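Local structure of restriction endonuclease EcoP15I, modification subunit (Escherichia coli, 4ZCF) at the interface of chains A and B and the interface of chains A and C. The protein forms the modification homodimer that recognises the DNA sequence 5'-CAGCAG-3' and transfers a methyl group from S-adenosyl-L-methionine to the N6 atom of one adenine. Residues are numbered along the deposited sequence; one frame, centred on the assembly and turned at random. Chains: chain A/B, Restriction endonuclease EcoP15I, modification subunit; chain C, Restriction endonuclease EcoP15I, restriction subunit.

Contact 1: the interface of chains A and B. Residues chain A 20, 24-25; chain B 17, 20-21, 24.
A:Asn24, whose side-chain amide rests on a methyl of B:Val20, turns its ND2 back to its own helix and gives a hydrogen bond of 2.8 Å to the backbone oxygen O of A:Val20. B:Asn24 makes the equivalent bond in the other subunit, its ND2 reaching O of B:Val20 at 3.0 Å (165° at H), with the oxygen lying in the plane of the B:Asn24 amide; the A copy is less well aligned. Asparagine suits the last turn of a helix because its short amide can reach a carbonyl one turn back, and the bond holds the flat group still as a packing surface. Across the interface the groups meet by van der Waals packing, methyl against amide. A:Val20 points its CG1, anti to the backbone N (chi1 168°), at the amide carbon CG of B:Asn24, 3.7 Å away. The reciprocal pair has CG1 of B:Val20 at 3.8 Å from ND2 of A:Asn24. An alanine in place of B:Asn24 would probably leave O of B:Val20 without its side-chain amide partner and open a gap beside A:Val20 CG1. A:Phe25 adds its ring tip, with CE2 3.7 Å from CB of B:Gln17 and CZ 3.8 Å from CG of B:Leu21; O of B:Gln17 meets the ring at its edge, in plane. The patch pairs helix 14-24 of chain A with helix 15-24 of chain B in a nearly reciprocal manner, A:Phe25 following just beyond its helix end.

Contact 2: the interface of chains A and C. Residues chain A 612, 615, 617, 620, 642; chain C 688, 753, 757-759, 762.
A:Gln620 lies over the backbone of C:Phe757 to C:Lys759, its chain extended from CG outward and CG anti to the backbone N (chi1 -160°). CB comes first, 3.9 Å from the backbone O of C:Phe757. CG then packs on CB of C:Phe757 at 3.7 Å, while CD continues past the same carbonyl. At the tip the amide forks: NE2 lies 3.7 Å from the backbone C of C:Val758, and OE1 faces CG of C:Lys759 at 3.9 Å. A long, slim glutamine suits this place, covering a stretch of main chain with its methylenes and ending in a polar group.

A:Ser617 carries the polar contact. Its hydroxyl OG donates to the carboxylate OE2 of C:Glu688 at 2.8 Å, on the syn side but 29° out of the carboxylate plane. The same OG accepts the backbone N of C:Lys759 at 3.1 Å in a nearly straight bond (170° at H). Serine can do both because one hydroxyl is donor and acceptor together; a weak bond from its backbone N to OE1 supplements the grip. At the far end CG2 of A:Val642 touches CD2 of the C:Phe757 ring at 3.9 Å, the two side chains running alongside in opposite senses. The site ties the C-terminal part of one modification subunit to the restriction subunit, helping to hold together the complex that DNA restriction requires.

Contact 3: the interface of chains A and B. Residues chain A 22-23, 26-27; chain B 186, 214-216.
The guanidinium of B:Arg186 and the ring of A:Pro26 meet end on, while the same guanidinium bonds to A:Ala23. The polar part rests on the backbone O of A:Ala23, near the end of helix 14-24. NH1 of B:Arg186 gives it a hydrogen bond of 3.3 Å, with 154° at H and the oxygen in the guanidinium plane. NH2 adds a weak bond to the same oxygen, making a fork of two N-H groups. Arginine suits the task: CG is anti to the backbone N (chi1 -175°) and the chain runs extended to NE, which carries the flat head across to the other subunit. The carboxyl end of a helix would also be likely to favour its positive charge.

The apolar part belongs to A:Pro26. Its CG sits 3.4 Å above the guanidinium plane, toward the rim, and 3.6 Å from CZ of B:Arg186. Proline offers a compact, rigid ring that can sit on this flat guanidinium. Its other neighbours come from the end of helix 204-215, where the ring meets backbone rather than side chains. Next along chain B is B:Gly216, whose positive phi (91°) suits glycine, and its CA lies 3.8 Å from O of A:Pro26. CB of A:Pro26 lies 3.3 Å from the backbone O of B:Phe215.

Contact 4: the interface of chains A and B. Residues chain A 53-59; chain B 57-60.
An antiparallel beta pairing between two modification subunits pairs residues A:Ser57 through A:Asn59 with B:Asn59 back through B:Ser57, tying the dimer together through main-chain bonds. B:Leu58 lies opposite A:Leu58 at the centre. N of A:Ser57 binds O of B:Asn59 at 2.9 Å, and N of B:Asn59 returns a bond to O of A:Ser57 at 3.0 Å. At the other end the pattern repeats, with N of A:Asn59 to O of B:Ser57 at 3.0 Å and N of B:Ser57 to O of A:Asn59 at 2.9 Å.

The side chains make the two halves unlike. B:Asn59 sets CG anti to the backbone N (chi1 -170°), which lays its amide against the chain A segment before the strand: the amide carbon CG is 3.5 Å from the backbone O of A:Ser55, with ND2 beside the same oxygen, and OD1 is 3.5 Å from CG of A:Glu54. A small, flat amide suits this place beside a polar backbone. An alanine here would remove the amide and would probably open a gap beside A:Glu54 and A:Ser55, leaving that segment freer to move. A:Asn59 instead turns CG beside its backbone N (chi1 -44°), and its OD1 accepts the hydroxyl of A:Ser57 within chain A. On the apolar side A:Tyr56 crosses B:Leu58 obliquely, the ring atom CE1 touching the methyl CD1 of B:Leu58 at 3.9 Å.

Contact 1: the interface of chains A and B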
loop_
_atom_site.group_PDB
_atom_site.type_symbol
_atom_site.label_atom_id
_atom_site.label_comp_id
_atom_site.label_asym_id
_atom_site.label_seq_id
_atom_site.Cartn_x
_atom_site.Cartn_y
_atom_site.Cartn_z
ATOM N N VAL A 20 33.652 -11.664 24.705
ATOM C CA VAL A 20 34.399 -10.839 23.750
ATOM C C VAL A 20 33.623 -10.837 22.405
ATOM O O VAL A 20 33.482 -9.783 21.773
ATOM C CB VAL A 20 35.886 -11.333 23.609
ATOM C CG1 VAL A 20 36.610 -10.691 22.423
ATOM C CG2 VAL A 20 36.674 -11.099 24.900
ATOM N N ASN A 24 31.948 -7.405 21.026
ATOM C CA ASN A 24 32.409 -6.814 19.770
ATOM C C ASN A 24 31.574 -7.149 18.553
ATOM O O ASN A 24 31.620 -6.408 17.567
ATOM C CB ASN A 24 33.907 -7.091 19.533
ATOM C CG ASN A 24 34.781 -6.628 20.672
ATOM O OD1 ASN A 24 35.070 -5.436 20.837
ATOM N ND2 ASN A 24 35.141 -7.556 21.532
ATOM N N PHE A 25 30.812 -8.253 18.604
ATOM C CA PHE A 25 29.969 -8.693 17.488
ATOM C C PHE A 25 28.561 -9.028 18.012
ATOM O O PHE A 25 28.159 -10.197 18.004
ATOM C CB PHE A 25 30.635 -9.873 16.746
ATOM C CG PHE A 25 32.075 -9.620 16.366
ATOM C CD1 PHE A 25 33.107 -9.886 17.260
ATOM C CD2 PHE A 25 32.397 -9.062 15.136
ATOM C CE1 PHE A 25 34.431 -9.583 16.934
ATOM C CE2 PHE A 25 33.726 -8.803 14.796
ATOM C CZ PHE A 25 34.734 -9.071 15.693
ATOM N N GLN B 17 37.588 -5.153 13.161
ATOM C CA GLN B 17 36.799 -6.364 13.446
ATOM C C GLN B 17 37.638 -7.626 13.255
ATOM O O GLN B 17 37.707 -8.459 14.160
ATOM C CB GLN B 17 35.504 -6.412 12.595
ATOM C CG GLN B 17 34.461 -5.352 12.971
ATOM C CD GLN B 17 34.714 -3.971 12.375
ATOM O OE1 GLN B 17 35.716 -3.708 11.680
ATOM N NE2 GLN B 17 33.797 -3.046 12.632
ATOM N N VAL B 20 40.420 -7.918 16.104
ATOM C CA VAL B 20 39.882 -8.400 17.388
ATOM C C VAL B 20 39.791 -9.940 17.389
ATOM O O VAL B 20 40.159 -10.579 18.381
ATOM C CB VAL B 20 38.527 -7.708 17.749
ATOM C CG1 VAL B 20 37.858 -8.343 18.976
ATOM C CG2 VAL B 20 38.723 -6.217 17.975
ATOM N N LEU B 21 39.346 -10.520 16.262
ATOM C CA LEU B 21 39.225 -11.962 16.110
ATOM C C LEU B 21 40.567 -12.692 16.186
ATOM O O LEU B 21 40.680 -13.627 16.968
ATOM C CB LEU B 21 38.433 -12.338 14.851
ATOM C CG LEU B 21 36.914 -12.116 14.924
ATOM C CD1 LEU B 21 36.280 -12.383 13.581
ATOM C CD2 LEU B 21 36.260 -12.982 16.001
ATOM N N ASN B 24 42.012 -12.373 19.827
ATOM C CA ASN B 24 41.257 -13.109 20.852
ATOM C C ASN B 24 40.955 -14.589 20.533
ATOM O O ASN B 24 40.594 -15.342 21.439
ATOM C CB ASN B 24 39.994 -12.343 21.252
ATOM C CG ASN B 24 40.274 -11.070 22.016
ATOM O OD1 ASN B 24 40.371 -11.060 23.251
ATOM N ND2 ASN B 24 40.390 -9.963 21.298
#

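Contact 2: the interface of chains A and C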
loop_
_atom_site.group_PDB
_atom_site.type_symbol
_atom_site.label_atom_id
_atom_site.label_comp_id
_atom_site.label_asym_id
_atom_site.label_seq_id
_atom_site.Cartn_x
_atom_site.Cartn_y
_atom_site.Cartn_z
ATOM N N GLY A 612 -16.989 -34.093 -19.729
ATOM C CA GLY A 612 -16.431 -34.944 -20.782
ATOM C C GLY A 612 -16.624 -36.438 -20.627
ATOM O O GLY A 612 -17.198 -37.071 -21.518
ATOM N N PHE A 615 -20.030 -37.796 -21.415
ATOM C CA PHE A 615 -20.478 -37.393 -22.760
ATOM C C PHE A 615 -19.597 -38.016 -23.866
ATOM O O PHE A 615 -20.101 -38.482 -24.895
ATOM C CB PHE A 615 -20.494 -35.854 -22.884
ATOM C CG PHE A 615 -21.698 -35.140 -22.299
ATOM C CD1 PHE A 615 -21.823 -34.956 -20.925
ATOM C CD2 PHE A 615 -22.666 -34.580 -23.128
ATOM C CE1 PHE A 615 -22.915 -34.266 -20.389
ATOM C CE2 PHE A 615 -23.748 -33.872 -22.590
ATOM C CZ PHE A 615 -23.865 -33.724 -21.225
ATOM N N SER A 617 -19.098 -38.933 -27.477
ATOM C CA SER A 617 -18.550 -38.179 -28.615
ATOM C C SER A 617 -19.616 -37.783 -29.642
ATOM O O SER A 617 -19.656 -36.617 -30.041
ATOM C CB SER A 617 -17.389 -38.911 -29.283
ATOM O OG SER A 617 -16.240 -39.023 -28.458
ATOM N N GLN A 620 -21.710 -35.445 -27.889
ATOM C CA GLN A 620 -20.764 -34.340 -27.672
ATOM C C GLN A 620 -20.744 -33.431 -28.926
ATOM O O GLN A 620 -20.860 -32.210 -28.798
ATOM C CB GLN A 620 -19.378 -34.942 -27.355
ATOM C CG GLN A 620 -18.371 -34.051 -26.652
ATOM C CD GLN A 620 -17.323 -34.822 -25.875
ATOM O OE1 GLN A 620 -17.593 -35.838 -25.229
ATOM N NE2 GLN A 620 -16.096 -34.328 -25.876
ATOM N N VAL A 642 -15.791 -27.991 -22.528
ATOM C CA VAL A 642 -15.517 -29.350 -22.033
ATOM C C VAL A 642 -14.652 -29.263 -20.760
ATOM O O VAL A 642 -13.605 -28.592 -20.756
ATOM C CB VAL A 642 -14.778 -30.300 -23.022
ATOM C CG1 VAL A 642 -15.266 -31.741 -22.860
ATOM C CG2 VAL A 642 -14.863 -29.841 -24.468
ATOM N N GLU C 688 -19.361 -45.947 -28.110
ATOM C CA GLU C 688 -18.147 -45.136 -28.175
ATOM C C GLU C 688 -17.087 -45.920 -28.920
ATOM O O GLU C 688 -16.344 -45.330 -29.708
ATOM C CB GLU C 688 -17.645 -44.675 -26.795
ATOM C CG GLU C 688 -17.964 -43.222 -26.461
ATOM C CD GLU C 688 -17.701 -42.187 -27.539
ATOM O OE1 GLU C 688 -18.655 -41.853 -28.279
ATOM O OE2 GLU C 688 -16.547 -41.712 -27.649
ATOM N N SER C 753 -9.859 -32.022 -27.985
ATOM C CA SER C 753 -11.226 -32.326 -27.492
ATOM C C SER C 753 -12.161 -31.124 -27.592
ATOM O O SER C 753 -13.305 -31.273 -28.021
ATOM C CB SER C 753 -11.197 -32.777 -26.033
ATOM O OG SER C 753 -10.238 -33.786 -25.778
ATOM N N PHE C 757 -15.641 -31.931 -31.288
ATOM C CA PHE C 757 -15.414 -32.461 -29.951
ATOM C C PHE C 757 -15.487 -33.965 -29.822
ATOM O O PHE C 757 -16.537 -34.549 -29.943
ATOM C CB PHE C 757 -16.591 -31.977 -29.112
ATOM C CG PHE C 757 -16.777 -30.503 -29.118
ATOM C CD1 PHE C 757 -17.059 -29.838 -30.270
ATOM C CD2 PHE C 757 -16.673 -29.789 -27.958
ATOM C CE1 PHE C 757 -17.217 -28.481 -30.279
ATOM C CE2 PHE C 757 -16.831 -28.431 -27.951
ATOM C CZ PHE C 757 -17.099 -27.774 -29.119
ATOM N N VAL C 758 -14.394 -34.563 -29.396
ATOM C CA VAL C 758 -14.357 -35.998 -29.076
ATOM C C VAL C 758 -13.641 -36.307 -27.760
ATOM O O VAL C 758 -12.719 -35.587 -27.388
ATOM C CB VAL C 758 -14.129 -37.025 -30.255
ATOM C CG1 VAL C 758 -14.026 -36.368 -31.630
ATOM C CG2 VAL C 758 -12.981 -37.996 -30.009
ATOM N N LYS C 759 -14.121 -37.342 -27.033
ATOM C CA LYS C 759 -13.623 -37.797 -25.736
ATOM C C LYS C 759 -12.115 -37.896 -25.675
ATOM O O LYS C 759 -11.499 -38.372 -26.624
ATOM C CB LYS C 759 -14.234 -39.147 -25.362
ATOM C CG LYS C 759 -15.574 -39.077 -24.654
ATOM C CD LYS C 759 -15.919 -40.450 -24.078
ATOM C CE LYS C 759 -16.891 -40.376 -22.934
ATOM N NZ LYS C 759 -16.594 -41.411 -21.895
ATOM N N THR C 762 -11.012 -41.594 -25.994
ATOM C CA THR C 762 -11.140 -42.200 -27.325
ATOM C C THR C 762 -10.084 -41.674 -28.316
ATOM O O THR C 762 -9.691 -42.411 -29.218
ATOM C CB THR C 762 -12.583 -42.179 -27.817
ATOM O OG1 THR C 762 -12.970 -40.826 -28.025
ATOM C CG2 THR C 762 -13.546 -42.883 -26.848
#

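Contact 3: the interface of chains A and B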
loop_
_atom_site.group_PDB
_atom_site.type_symbol
_atom_site.label_atom_id
_atom_site.label_comp_id
_atom_site.label_asym_id
_atom_site.label_seq_id
_atom_site.Cartn_x
_atom_site.Cartn_y
_atom_site.Cartn_z
ATOM N N LYS A 22 30.349 -11.343 22.005
ATOM C CA LYS A 22 29.106 -10.610 22.261
ATOM C C LYS A 22 29.387 -9.128 22.405
ATOM O O LYS A 22 28.580 -8.314 21.944
ATOM C CB LYS A 22 28.380 -11.136 23.520
ATOM C CG LYS A 22 27.622 -12.439 23.286
ATOM C CD LYS A 22 26.519 -12.693 24.306
ATOM C CE LYS A 22 26.051 -14.133 24.228
ATOM N NZ LYS A 22 24.768 -14.361 24.947
ATOM N N ALA A 23 30.533 -8.773 23.032
ATOM C CA ALA A 23 30.921 -7.377 23.248
ATOM C C ALA A 23 31.314 -6.673 21.959
ATOM O O ALA A 23 31.017 -5.479 21.804
ATOM C CB ALA A 23 32.047 -7.286 24.252
ATOM N N PRO A 26 27.801 -8.009 18.494
ATOM C CA PRO A 26 26.478 -8.293 19.082
ATOM C C PRO A 26 25.397 -8.799 18.129
ATOM O O PRO A 26 24.578 -9.612 18.525
ATOM C CB PRO A 26 26.114 -6.969 19.754
ATOM C CG PRO A 26 26.786 -5.947 18.922
ATOM C CD PRO A 26 28.110 -6.564 18.587
ATOM N N GLN A 27 25.429 -8.350 16.876
ATOM C CA GLN A 27 24.507 -8.702 15.785
ATOM C C GLN A 27 24.658 -10.157 15.316
ATOM O O GLN A 27 23.893 -10.606 14.467
ATOM C CB GLN A 27 24.751 -7.759 14.600
ATOM C CG GLN A 27 26.037 -8.035 13.797
ATOM C CD GLN A 27 27.308 -7.477 14.410
ATOM O OE1 GLN A 27 27.382 -7.134 15.591
ATOM N NE2 GLN A 27 28.348 -7.362 13.610
ATOM N N ARG B 186 27.630 3.550 20.879
ATOM C CA ARG B 186 27.594 2.258 21.588
ATOM C C ARG B 186 28.906 1.977 22.370
ATOM O O ARG B 186 28.851 1.450 23.470
ATOM C CB ARG B 186 27.279 1.099 20.613
ATOM C CG ARG B 186 27.120 -0.230 21.327
ATOM C CD ARG B 186 26.826 -1.392 20.410
ATOM N NE ARG B 186 26.825 -2.674 21.124
ATOM C CZ ARG B 186 27.903 -3.441 21.294
ATOM N NH1 ARG B 186 29.082 -3.057 20.815
ATOM N NH2 ARG B 186 27.810 -4.593 21.949
ATOM N N ILE B 214 23.536 -3.155 15.172
ATOM C CA ILE B 214 24.521 -2.459 15.998
ATOM C C ILE B 214 24.607 -2.999 17.422
ATOM O O ILE B 214 25.719 -3.145 17.937
ATOM C CB ILE B 214 24.362 -0.901 15.914
ATOM C CG1 ILE B 214 24.880 -0.372 14.565
ATOM C CG2 ILE B 214 25.060 -0.158 17.071
ATOM C CD1 ILE B 214 24.209 0.911 14.114
ATOM N N PHE B 215 23.460 -3.270 18.061
ATOM C CA PHE B 215 23.399 -3.721 19.457
ATOM C C PHE B 215 23.014 -5.183 19.665
ATOM O O PHE B 215 23.240 -5.723 20.765
ATOM C CB PHE B 215 22.399 -2.849 20.262
ATOM C CG PHE B 215 22.673 -1.369 20.325
ATOM C CD1 PHE B 215 22.199 -0.514 19.333
ATOM C CD2 PHE B 215 23.350 -0.817 21.409
ATOM C CE1 PHE B 215 22.444 0.863 19.394
ATOM C CE2 PHE B 215 23.611 0.555 21.467
ATOM C CZ PHE B 215 23.157 1.389 20.456
ATOM N N GLY B 216 22.326 -5.759 18.683
ATOM C CA GLY B 216 21.763 -7.097 18.789
ATOM C C GLY B 216 20.344 -7.025 19.340
ATOM O O GLY B 216 20.098 -6.316 20.328
#

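Contact 4: the interface of chains A and B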
loop_
_atom_site.group_PDB
_atom_site.type_symbol
_atom_site.label_atom_id
_atom_site.label_comp_id
_atom_site.label_asym_id
_atom_site.label_seq_id
_atom_site.Cartn_x
_atom_site.Cartn_y
_atom_site.Cartn_z
ATOM N N LYS A 53 25.800 -7.479 -5.512
ATOM C CA LYS A 53 25.584 -6.031 -5.633
ATOM C C LYS A 53 24.658 -5.501 -4.525
ATOM O O LYS A 53 23.568 -6.016 -4.337
ATOM C CB LYS A 53 25.045 -5.674 -7.019
ATOM N N GLU A 54 25.139 -4.509 -3.764
ATOM C CA GLU A 54 24.456 -3.841 -2.657
ATOM C C GLU A 54 23.225 -3.053 -3.139
ATOM O O GLU A 54 23.339 -2.218 -4.045
ATOM C CB GLU A 54 25.442 -2.871 -2.028
ATOM C CG GLU A 54 25.522 -2.915 -0.525
ATOM C CD GLU A 54 26.696 -2.099 -0.040
ATOM O OE1 GLU A 54 26.828 -0.925 -0.466
ATOM O OE2 GLU A 54 27.520 -2.658 0.720
ATOM N N SER A 55 22.046 -3.316 -2.534
ATOM C CA SER A 55 20.792 -2.642 -2.865
ATOM C C SER A 55 19.862 -2.578 -1.655
ATOM O O SER A 55 20.079 -3.302 -0.682
ATOM C CB SER A 55 20.102 -3.308 -4.052
ATOM O OG SER A 55 19.561 -4.578 -3.734
ATOM N N TYR A 56 18.838 -1.696 -1.706
ATOM C CA TYR A 56 17.896 -1.538 -0.602
ATOM C C TYR A 56 16.932 -2.697 -0.612
ATOM O O TYR A 56 16.135 -2.775 -1.538
ATOM C CB TYR A 56 17.158 -0.168 -0.650
ATOM C CG TYR A 56 16.169 -0.022 0.478
ATOM C CD1 TYR A 56 16.598 0.114 1.798
ATOM C CD2 TYR A 56 14.797 -0.136 0.245
ATOM C CE1 TYR A 56 15.684 0.152 2.857
ATOM C CE2 TYR A 56 13.875 -0.100 1.292
ATOM C CZ TYR A 56 14.318 0.035 2.598
ATOM O OH TYR A 56 13.383 0.078 3.614
ATOM N N SER A 57 17.016 -3.618 0.382
ATOM C CA SER A 57 16.146 -4.792 0.399
ATOM C C SER A 57 16.060 -5.570 1.715
ATOM O O SER A 57 17.074 -5.803 2.387
ATOM C CB SER A 57 16.583 -5.764 -0.700
ATOM O OG SER A 57 15.667 -6.831 -0.893
ATOM N N LEU A 58 14.850 -6.079 2.014
ATOM C CA LEU A 58 14.618 -7.017 3.115
ATOM C C LEU A 58 14.771 -8.408 2.447
ATOM O O LEU A 58 13.991 -8.784 1.559
ATOM C CB LEU A 58 13.223 -6.859 3.758
ATOM C CG LEU A 58 12.846 -7.889 4.845
ATOM C CD1 LEU A 58 13.590 -7.612 6.158
ATOM C CD2 LEU A 58 11.345 -7.910 5.088
ATOM N N ASN A 59 15.861 -9.098 2.803
ATOM C CA ASN A 59 16.202 -10.408 2.260
ATOM C C ASN A 59 16.218 -11.365 3.409
ATOM O O ASN A 59 16.628 -11.006 4.526
ATOM C CB ASN A 59 17.597 -10.425 1.601
ATOM C CG ASN A 59 17.950 -9.252 0.713
ATOM O OD1 ASN A 59 17.393 -9.073 -0.379
ATOM N ND2 ASN A 59 18.950 -8.476 1.133
ATOM N N SER B 57 18.344 -10.054 6.684
ATOM C CA SER B 57 19.048 -8.785 6.705
ATOM C C SER B 57 18.326 -7.673 5.956
ATOM O O SER B 57 17.514 -7.922 5.066
ATOM C CB SER B 57 20.487 -8.931 6.199
ATOM O OG SER B 57 20.549 -9.124 4.797
ATOM N N LEU B 58 18.623 -6.439 6.352
ATOM C CA LEU B 58 18.205 -5.247 5.667
ATOM C C LEU B 58 19.494 -4.742 5.017
ATOM O O LEU B 58 20.419 -4.257 5.682
ATOM C CB LEU B 58 17.602 -4.186 6.592
ATOM C CG LEU B 58 17.171 -2.878 5.890
ATOM C CD1 LEU B 58 15.952 -3.075 5.005
ATOM C CD2 LEU B 58 16.943 -1.756 6.900
ATOM N N ASN B 59 19.584 -4.943 3.732
ATOM C CA ASN B 59 20.706 -4.453 2.998
ATOM C C ASN B 59 20.253 -3.091 2.472
ATOM O O ASN B 59 19.045 -2.865 2.266
ATOM C CB ASN B 59 21.051 -5.415 1.855
ATOM C CG ASN B 59 22.361 -5.125 1.158
ATOM O OD1 ASN B 59 23.269 -4.452 1.679
ATOM N ND2 ASN B 59 22.478 -5.636 -0.051
ATOM N N TRP B 60 21.218 -2.171 2.323
ATOM C CA TRP B 60 20.984 -0.853 1.785
ATOM C C TRP B 60 22.194 -0.430 1.001
ATOM O O TRP B 60 23.270 -1.002 1.194
ATOM C CB TRP B 60 20.585 0.169 2.885
ATOM C CG TRP B 60 21.680 0.653 3.770
ATOM C CD1 TRP B 60 22.500 1.723 3.558
ATOM C CD2 TRP B 60 22.067 0.093 5.032
ATOM N NE1 TRP B 60 23.377 1.864 4.613
ATOM C CE2 TRP B 60 23.141 0.871 5.526
ATOM C CE3 TRP B 60 21.636 -1.027 5.779
ATOM C CZ2 TRP B 60 23.746 0.609 6.755
ATOM C CZ3 TRP B 60 22.237 -1.282 7.001
ATOM C CH2 TRP B 60 23.279 -0.469 7.480
#

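Contact 1 and contact 3 are neighbours, their C-alpha centres about 11 Å apart, and both use the end of helix 14-24 of chain A and the residues just after it: one face meets the equivalent helix of chain B, the other the ends of its helices 171-188 and 204-215. Contact 4 lies about 20 Å from contact 3 and 25 Å from contact 1, so N-terminal segments of chain A grip chain B at several places. Contact 2 is remote, about 55 Å from contact 4 and 74 Å from contact 1. In these patches chain A meets chain B through N-terminal segments and the restriction subunit through C-terminal ones.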